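Local atomic coordinates of arginine decarboxylase, A207R protein (Paramecium bursaria Chlorella virus 1, PDB entry 2NVA), a protein that catalyses the decarboxylation of arginine to agmatine with the help of pyridoxal 5'-phosphate. Residues S18-S23 and H260-A265; F256-Y261 and W350-N355. One frame throughout, in Å; residues are numbered along the deposited sequence.

Contact 1 of 2, residues S18-S23 and H260-A265; sequences SFYVSS and HYSVLA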
loop_
_atom_site.group_PDB
_atom_site.type_symbol
_atom_site.label_atom_id
_atom_site.label_comp_id
_atom_site.label_asym_id
_atom_site.label_seq_id
_atom_site.Cartn_x
_atom_site.Cartn_y
_atom_site.Cartn_z
ATOM N N SER A 18 8.810 -15.310 -2.072
ATOM C CA SER A 18 7.558 -15.827 -1.540
ATOM C C SER A 18 6.678 -16.243 -2.719
ATOM O O SER A 18 6.892 -15.783 -3.842
ATOM C CB SER A 18 6.858 -14.782 -0.692
ATOM O OG SER A 18 6.514 -13.653 -1.481
ATOM N N PHE A 19 5.720 -17.129 -2.485
ATOM C CA PHE A 19 4.899 -17.621 -3.602
ATOM C C PHE A 19 3.477 -17.966 -3.184
ATOM O O PHE A 19 3.245 -18.500 -2.095
ATOM C CB PHE A 19 5.578 -18.804 -4.343
ATOM C CG PHE A 19 5.828 -20.039 -3.483
ATOM C CD1 PHE A 19 4.906 -21.093 -3.462
ATOM C CD2 PHE A 19 7.004 -20.168 -2.735
ATOM C CE1 PHE A 19 5.148 -22.245 -2.694
ATOM C CE2 PHE A 19 7.247 -21.298 -1.951
ATOM C CZ PHE A 19 6.323 -22.349 -1.935
ATOM N N TYR A 20 2.536 -17.632 -4.063
ATOM C CA TYR A 20 1.147 -18.030 -3.907
ATOM C C TYR A 20 0.967 -19.407 -4.515
ATOM O O TYR A 20 1.535 -19.686 -5.574
ATOM C CB TYR A 20 0.224 -17.045 -4.624
ATOM C CG TYR A 20 0.169 -15.699 -3.951
ATOM C CD1 TYR A 20 -0.798 -15.425 -2.973
ATOM C CD2 TYR A 20 1.076 -14.702 -4.280
ATOM C CE1 TYR A 20 -0.852 -14.186 -2.340
ATOM C CE2 TYR A 20 1.038 -13.456 -3.646
ATOM C CZ TYR A 20 0.072 -13.204 -2.680
ATOM O OH TYR A 20 0.024 -11.974 -2.064
ATOM N N VAL A 21 0.203 -20.264 -3.839
ATOM C CA VAL A 21 -0.230 -21.536 -4.433
ATOM C C VAL A 21 -1.735 -21.429 -4.607
ATOM O O VAL A 21 -2.475 -21.362 -3.619
ATOM C CB VAL A 21 0.136 -22.769 -3.561
ATOM C CG1 VAL A 21 -0.356 -24.072 -4.227
ATOM C CG2 VAL A 21 1.637 -22.798 -3.284
ATOM N N SER A 22 -2.170 -21.404 -5.865
ATOM C CA SER A 22 -3.555 -21.075 -6.198
ATOM C C SER A 22 -4.263 -22.266 -6.808
ATOM O O SER A 22 -3.670 -22.988 -7.610
ATOM C CB SER A 22 -3.576 -19.891 -7.167
ATOM O OG SER A 22 -2.920 -18.778 -6.570
ATOM N N SER A 23 -5.520 -22.470 -6.428
ATOM C CA SER A 23 -6.277 -23.629 -6.916
ATOM C C SER A 23 -7.610 -23.252 -7.557
ATOM O O SER A 23 -8.583 -22.970 -6.854
ATOM C CB SER A 23 -6.510 -24.650 -5.800
ATOM O OG SER A 23 -6.894 -23.975 -4.615
ATOM N N HIS A 260 -10.257 -18.162 -0.449
ATOM C CA HIS A 260 -9.697 -19.509 -0.309
ATOM C C HIS A 260 -8.953 -19.980 -1.549
ATOM O O HIS A 260 -8.454 -21.105 -1.595
ATOM C CB HIS A 260 -10.813 -20.502 0.042
ATOM C CG HIS A 260 -11.585 -20.116 1.266
ATOM N ND1 HIS A 260 -10.993 -19.988 2.507
ATOM C CD2 HIS A 260 -12.897 -19.831 1.440
ATOM C CE1 HIS A 260 -11.909 -19.629 3.391
ATOM N NE2 HIS A 260 -13.074 -19.537 2.769
ATOM N N TYR A 261 -8.890 -19.116 -2.552
ATOM C CA TYR A 261 -8.239 -19.453 -3.808
ATOM C C TYR A 261 -6.748 -19.782 -3.655
ATOM O O TYR A 261 -6.215 -20.642 -4.362
ATOM C CB TYR A 261 -8.420 -18.297 -4.796
ATOM C CG TYR A 261 -7.744 -18.471 -6.155
ATOM C CD1 TYR A 261 -7.945 -19.617 -6.932
ATOM C CD2 TYR A 261 -6.944 -17.447 -6.691
ATOM C CE1 TYR A 261 -7.338 -19.754 -8.182
ATOM C CE2 TYR A 261 -6.344 -17.565 -7.919
ATOM C CZ TYR A 261 -6.545 -18.719 -8.676
ATOM O OH TYR A 261 -5.945 -18.832 -9.911
ATOM N N SER A 262 -6.084 -19.067 -2.750
ATOM C CA SER A 262 -4.632 -19.122 -2.623
ATOM C C SER A 262 -4.178 -19.284 -1.180
ATOM O O SER A 262 -4.880 -18.894 -0.255
ATOM C CB SER A 262 -3.998 -17.841 -3.182
ATOM O OG SER A 262 -4.379 -17.626 -4.533
ATOM N N VAL A 263 -2.994 -19.879 -1.016
ATOM C CA VAL A 263 -2.225 -19.741 0.229
ATOM C C VAL A 263 -0.966 -18.964 -0.137
ATOM O O VAL A 263 -0.578 -18.950 -1.300
ATOM C CB VAL A 263 -1.876 -21.111 0.889
ATOM C CG1 VAL A 263 -3.167 -21.911 1.203
ATOM C CG2 VAL A 263 -0.933 -21.942 0.007
ATOM N N LEU A 264 -0.338 -18.310 0.835
ATOM C CA LEU A 264 0.901 -17.567 0.570
ATOM C C LEU A 264 2.040 -18.158 1.395
ATOM O O LEU A 264 1.992 -18.129 2.605
ATOM C CB LEU A 264 0.729 -16.077 0.874
ATOM C CG LEU A 264 1.952 -15.166 0.669
ATOM C CD1 LEU A 264 2.603 -15.328 -0.707
ATOM C CD2 LEU A 264 1.533 -13.700 0.897
ATOM N N ALA A 265 3.043 -18.693 0.708
ATOM C CA ALA A 265 4.217 -19.293 1.350
ATOM C C ALA A 265 5.345 -18.267 1.432
ATOM O O ALA A 265 5.612 -17.556 0.464
ATOM C CB ALA A 265 4.677 -20.514 0.575
HETATM O O HOH W 1 -4.727 -22.731 -2.785
#

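Contact 2 of 2, residues F256-Y261 and W350-N355; sequences FFAEHY and WGAYTN. With PL2 ((4-{[(4-{[amino(imino)methyl]amino}butyl)amino]methyl}-5-hydroxy-6-methylpyridin-3-yl)methyl dihydrogen phosphate), chain I.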
loop_
_atom_site.group_PDB
_atom_site.type_symbol
_atom_site.label_atom_id
_atom_site.label_comp_id
_atom_site.label_asym_id
_atom_site.label_seq_id
_atom_site.Cartn_x
_atom_site.Cartn_y
_atom_site.Cartn_z
ATOM N N PHE A 256 -15.758 -13.710 -1.301
ATOM C CA PHE A 256 -16.423 -15.013 -1.234
ATOM C C PHE A 256 -15.677 -16.052 -2.072
ATOM O O PHE A 256 -15.459 -17.179 -1.620
ATOM C CB PHE A 256 -17.900 -14.937 -1.661
ATOM C CG PHE A 256 -18.655 -16.242 -1.494
ATOM C CD1 PHE A 256 -19.373 -16.499 -0.329
ATOM C CD2 PHE A 256 -18.634 -17.213 -2.503
ATOM C CE1 PHE A 256 -20.064 -17.720 -0.172
ATOM C CE2 PHE A 256 -19.313 -18.435 -2.354
ATOM C CZ PHE A 256 -20.028 -18.681 -1.191
ATOM N N PHE A 257 -15.279 -15.665 -3.279
ATOM C CA PHE A 257 -14.557 -16.572 -4.178
ATOM C C PHE A 257 -13.046 -16.505 -4.037
ATOM O O PHE A 257 -12.368 -17.518 -4.178
ATOM C CB PHE A 257 -14.953 -16.314 -5.635
ATOM C CG PHE A 257 -16.404 -16.555 -5.908
ATOM C CD1 PHE A 257 -16.934 -17.841 -5.824
ATOM C CD2 PHE A 257 -17.249 -15.507 -6.244
ATOM C CE1 PHE A 257 -18.289 -18.080 -6.063
ATOM C CE2 PHE A 257 -18.611 -15.734 -6.483
ATOM C CZ PHE A 257 -19.127 -17.032 -6.396
ATOM N N ALA A 258 -12.525 -15.307 -3.774
ATOM C CA ALA A 258 -11.070 -15.089 -3.808
ATOM C C ALA A 258 -10.356 -15.550 -2.540
ATOM O O ALA A 258 -9.198 -15.967 -2.602
ATOM C CB ALA A 258 -10.753 -13.624 -4.115
ATOM N N GLU A 259 -11.023 -15.469 -1.389
ATOM C CA GLU A 259 -10.315 -15.745 -0.118
ATOM C C GLU A 259 -9.553 -17.080 -0.132
ATOM O O GLU A 259 -8.346 -17.116 0.128
ATOM C CB GLU A 259 -11.264 -15.688 1.079
ATOM C CG GLU A 259 -10.573 -16.004 2.422
ATOM C CD GLU A 259 -11.484 -15.852 3.636
ATOM O OE1 GLU A 259 -12.637 -15.384 3.493
ATOM O OE2 GLU A 259 -11.039 -16.195 4.763
ATOM N N HIS A 260 -10.257 -18.162 -0.449
ATOM C CA HIS A 260 -9.697 -19.509 -0.309
ATOM C C HIS A 260 -8.953 -19.980 -1.549
ATOM O O HIS A 260 -8.454 -21.105 -1.595
ATOM C CB HIS A 260 -10.813 -20.502 0.042
ATOM C CG HIS A 260 -11.585 -20.116 1.266
ATOM N ND1 HIS A 260 -10.993 -19.988 2.507
ATOM C CD2 HIS A 260 -12.897 -19.831 1.440
ATOM C CE1 HIS A 260 -11.909 -19.629 3.391
ATOM N NE2 HIS A 260 -13.074 -19.537 2.769
ATOM N N TYR A 261 -8.890 -19.116 -2.552
ATOM C CA TYR A 261 -8.239 -19.453 -3.808
ATOM C C TYR A 261 -6.748 -19.782 -3.655
ATOM O O TYR A 261 -6.215 -20.642 -4.362
ATOM C CB TYR A 261 -8.420 -18.297 -4.796
ATOM C CG TYR A 261 -7.744 -18.471 -6.155
ATOM C CD1 TYR A 261 -7.945 -19.617 -6.932
ATOM C CD2 TYR A 261 -6.944 -17.447 -6.691
ATOM C CE1 TYR A 261 -7.338 -19.754 -8.182
ATOM C CE2 TYR A 261 -6.344 -17.565 -7.919
ATOM C CZ TYR A 261 -6.545 -18.719 -8.676
ATOM O OH TYR A 261 -5.945 -18.832 -9.911
ATOM N N TRP A 350 -5.384 -16.960 1.623
ATOM C CA TRP A 350 -4.706 -15.682 1.418
ATOM C C TRP A 350 -4.903 -15.158 -0.011
ATOM O O TRP A 350 -3.954 -14.697 -0.651
ATOM C CB TRP A 350 -3.210 -15.778 1.788
ATOM C CG TRP A 350 -2.736 -14.490 2.381
ATOM C CD1 TRP A 350 -1.915 -13.557 1.809
ATOM C CD2 TRP A 350 -3.118 -13.968 3.649
ATOM N NE1 TRP A 350 -1.750 -12.481 2.664
ATOM C CE2 TRP A 350 -2.478 -12.715 3.801
ATOM C CE3 TRP A 350 -3.948 -14.446 4.687
ATOM C CZ2 TRP A 350 -2.652 -11.912 4.944
ATOM C CZ3 TRP A 350 -4.106 -13.655 5.838
ATOM C CH2 TRP A 350 -3.458 -12.403 5.952
ATOM N N GLY A 351 -6.144 -15.229 -0.498
ATOM C CA GLY A 351 -6.435 -14.837 -1.864
ATOM C C GLY A 351 -7.232 -13.545 -2.046
ATOM O O GLY A 351 -7.377 -13.079 -3.168
ATOM N N ALA A 352 -7.738 -12.968 -0.956
ATOM C CA ALA A 352 -8.617 -11.794 -1.047
ATOM C C ALA A 352 -7.927 -10.523 -0.566
ATOM O O ALA A 352 -7.566 -10.438 0.603
ATOM C CB ALA A 352 -9.883 -12.040 -0.261
ATOM N N TYR A 353 -7.740 -9.560 -1.486
ATOM C CA TYR A 353 -7.095 -8.276 -1.182
ATOM C C TYR A 353 -5.680 -8.528 -0.663
ATOM O O TYR A 353 -5.266 -7.941 0.341
ATOM C CB TYR A 353 -7.933 -7.455 -0.174
ATOM C CG TYR A 353 -9.342 -7.233 -0.672
ATOM C CD1 TYR A 353 -9.581 -6.379 -1.754
ATOM C CD2 TYR A 353 -10.420 -7.887 -0.090
ATOM C CE1 TYR A 353 -10.857 -6.179 -2.244
ATOM C CE2 TYR A 353 -11.715 -7.692 -0.569
ATOM C CZ TYR A 353 -11.918 -6.840 -1.659
ATOM O OH TYR A 353 -13.187 -6.638 -2.152
ATOM N N THR A 354 -4.948 -9.403 -1.362
ATOM C CA THR A 354 -3.595 -9.767 -0.967
ATOM C C THR A 354 -2.620 -9.390 -2.083
ATOM O O THR A 354 -1.983 -8.325 -2.017
ATOM C CB THR A 354 -3.495 -11.254 -0.583
ATOM O OG1 THR A 354 -3.976 -12.069 -1.666
ATOM C CG2 THR A 354 -4.349 -11.525 0.650
ATOM N N ASN A 355 -2.545 -10.225 -3.122
ATOM C CA ASN A 355 -1.650 -9.955 -4.248
ATOM C C ASN A 355 -1.962 -8.647 -5.002
ATOM O O ASN A 355 -1.052 -8.014 -5.511
ATOM C CB ASN A 355 -1.578 -11.136 -5.226
ATOM C CG ASN A 355 -2.949 -11.689 -5.589
ATOM O OD1 ASN A 355 -3.603 -12.355 -4.770
ATOM N ND2 ASN A 355 -3.380 -11.450 -6.834
HETATM N N1 PL2 I . -18.611 -4.371 -5.188
HETATM C C2 PL2 I . -18.171 -3.125 -4.948
HETATM C C2A PL2 I . -18.784 -1.929 -5.703
HETATM C C3 PL2 I . -17.152 -2.945 -4.002
HETATM O O3 PL2 I . -16.736 -1.673 -3.764
HETATM C C4 PL2 I . -16.592 -4.032 -3.302
HETATM C C4A PL2 I . -15.451 -3.876 -2.253
HETATM C C5 PL2 I . -17.112 -5.306 -3.608
HETATM C C6 PL2 I . -18.112 -5.439 -4.553
HETATM P P PL2 I . -16.240 -8.088 -1.002
HETATM N N PL2 I . -15.458 -2.549 -1.596
HETATM C CA PL2 I . -14.093 -2.083 -1.315
HETATM C CG PL2 I . -11.939 -2.551 -0.071
HETATM O OP2 PL2 I . -16.164 -7.932 0.594
HETATM O OP3 PL2 I . -14.755 -8.548 -1.484
HETATM O OP1 PL2 I . -17.298 -9.058 -1.414
HETATM O OP4 PL2 I . -16.491 -6.584 -1.517
HETATM C C5M PL2 I . -16.574 -6.565 -2.898
HETATM C CB PL2 I . -13.320 -3.095 -0.443
HETATM C CD PL2 I . -11.174 -3.546 0.834
HETATM N NE PL2 I . -9.829 -2.965 1.044
HETATM C CZ PL2 I . -8.756 -3.611 1.525
HETATM N NH2 PL2 I . -7.584 -2.940 1.645
HETATM N NH1 PL2 I . -8.836 -4.894 1.888
#

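Contact 1 of 2, residues S18-S23 and H260-A265
Phe19 and Ala265 face each other across two antiparallel strands of the beta domain, which takes in the N-terminal strand 18-22. Phe19 CG sits between the backbone N and the carbonyl carbon (chi1 61°), and its ring leans across the strand pair. Ala265 CB lies over one ring face, 3.5 Å above the plane and toward the rim at CZ. Val21 and Val263 meet on the same sheet face, CB to CG2. Tyr20 and Leu264 pair on the other face. Here Leu264 CD1 stands over the centre of the Tyr20 ring, 3.7 Å above it, while Leu264 CD2 reaches Tyr20 OH. Next along this face, Ser22 OG and Ser262 OG are hydrogen-bonded at 2.8 Å. Ser22 CB also packs on the Tyr261 ring, whose OH bonds Asp52.

Backbone bonds join Phe19 with Ala265 and Val21 with Val263, in both directions. Beyond the strand end, Ser23 N donates to Tyr261 O at 2.8 Å. A water donates to Val21 O and Tyr261 O and accepts from Ser23 OG. Tyr261 O thus takes at least two hydrogen bonds. The chemistry implies a buried strand pair, apolar on its Phe19 face, whose polar atoms at the Ser22 end are met by a hydroxyl pair and a water.

Contact 2 of 2, residues F256-Y261 and W350-N355
Glu259 CG stands anti to the backbone N (chi1 179°). The rest of the side chain leads away, and CB is the side-chain atom that meets Ala352 CB. Ala352 CB rests on Glu259 CA at 3.7 Å. Glu259 CG lies over one face of the His260 ring, toward its rim, and the side chain, extended beyond CG, touches His218. In Tyr353, CG is anti to the carbonyl carbon (chi1 -56°), and the ring projects into the cofactor pocket.

The contact joins the TIM barrel to the beta domain. Helix 255-258 follows the last barrel strand, 248-251. Residues 350-355 form a loop after strand 344-347. The core is mostly backbone. Gly351 N donates to Glu259 O at 3.0 Å, in a bent bond of 139° at the hydrogen. Gly351 CA sits 3.1 Å from Ala258 O, in a bent CA-H...O contact. Ala258 O also accepts from Tyr261 N, three residues on. Gly351 O lies 3.5 Å from Ala258 CB and is held by Asn50 ND2.

The loop is braced from within. Thr354 OG1 donates to Trp350 O at 2.8 Å, from well above the carbonyl plane. Thr354 CG2 packs over one face of the Trp350 ring, toward its rim, and Trp350 NE1 bonds Gly289 O.

Tyr353 binds the cofactor adduct PL2. PL2 CD lies over the centre of its ring, 4.0 Å above the plane, and the guanidino NH1 lies close to Tyr353 CB. Phe361 of the second subunit also packs on this tyrosine. PL2 is also hydrogen-bonded to Ser179, Gly216, Gly254 and Arg255, and to Asp325 of the second subunit. Tyr353 OH donates to the phosphate oxygen OP3 at 2.6 Å.

Contacts 1 and 2 have centres 9 Å apart and share His260 and Tyr261. Segment 256-261 leaves the barrel helix and leads straight into the strand of contact 1. The loop 350-355 then lies against that strand. Ser262 O is 2.7 Å from Trp350 N, a probable hydrogen bond, and Leu264 CD2 packs on Trp350 CD1 at 3.6 Å. Tyr20 also touches the loop, with its CE1 3.6 Å from Trp350 O. Contact 2 reaches the ligand directly through Tyr353. Contact 1 is farther from the ligand: the side chain of Tyr20 is about 9 Å from that of Tyr353, and the side chain of His260 about 12 Å from PL2.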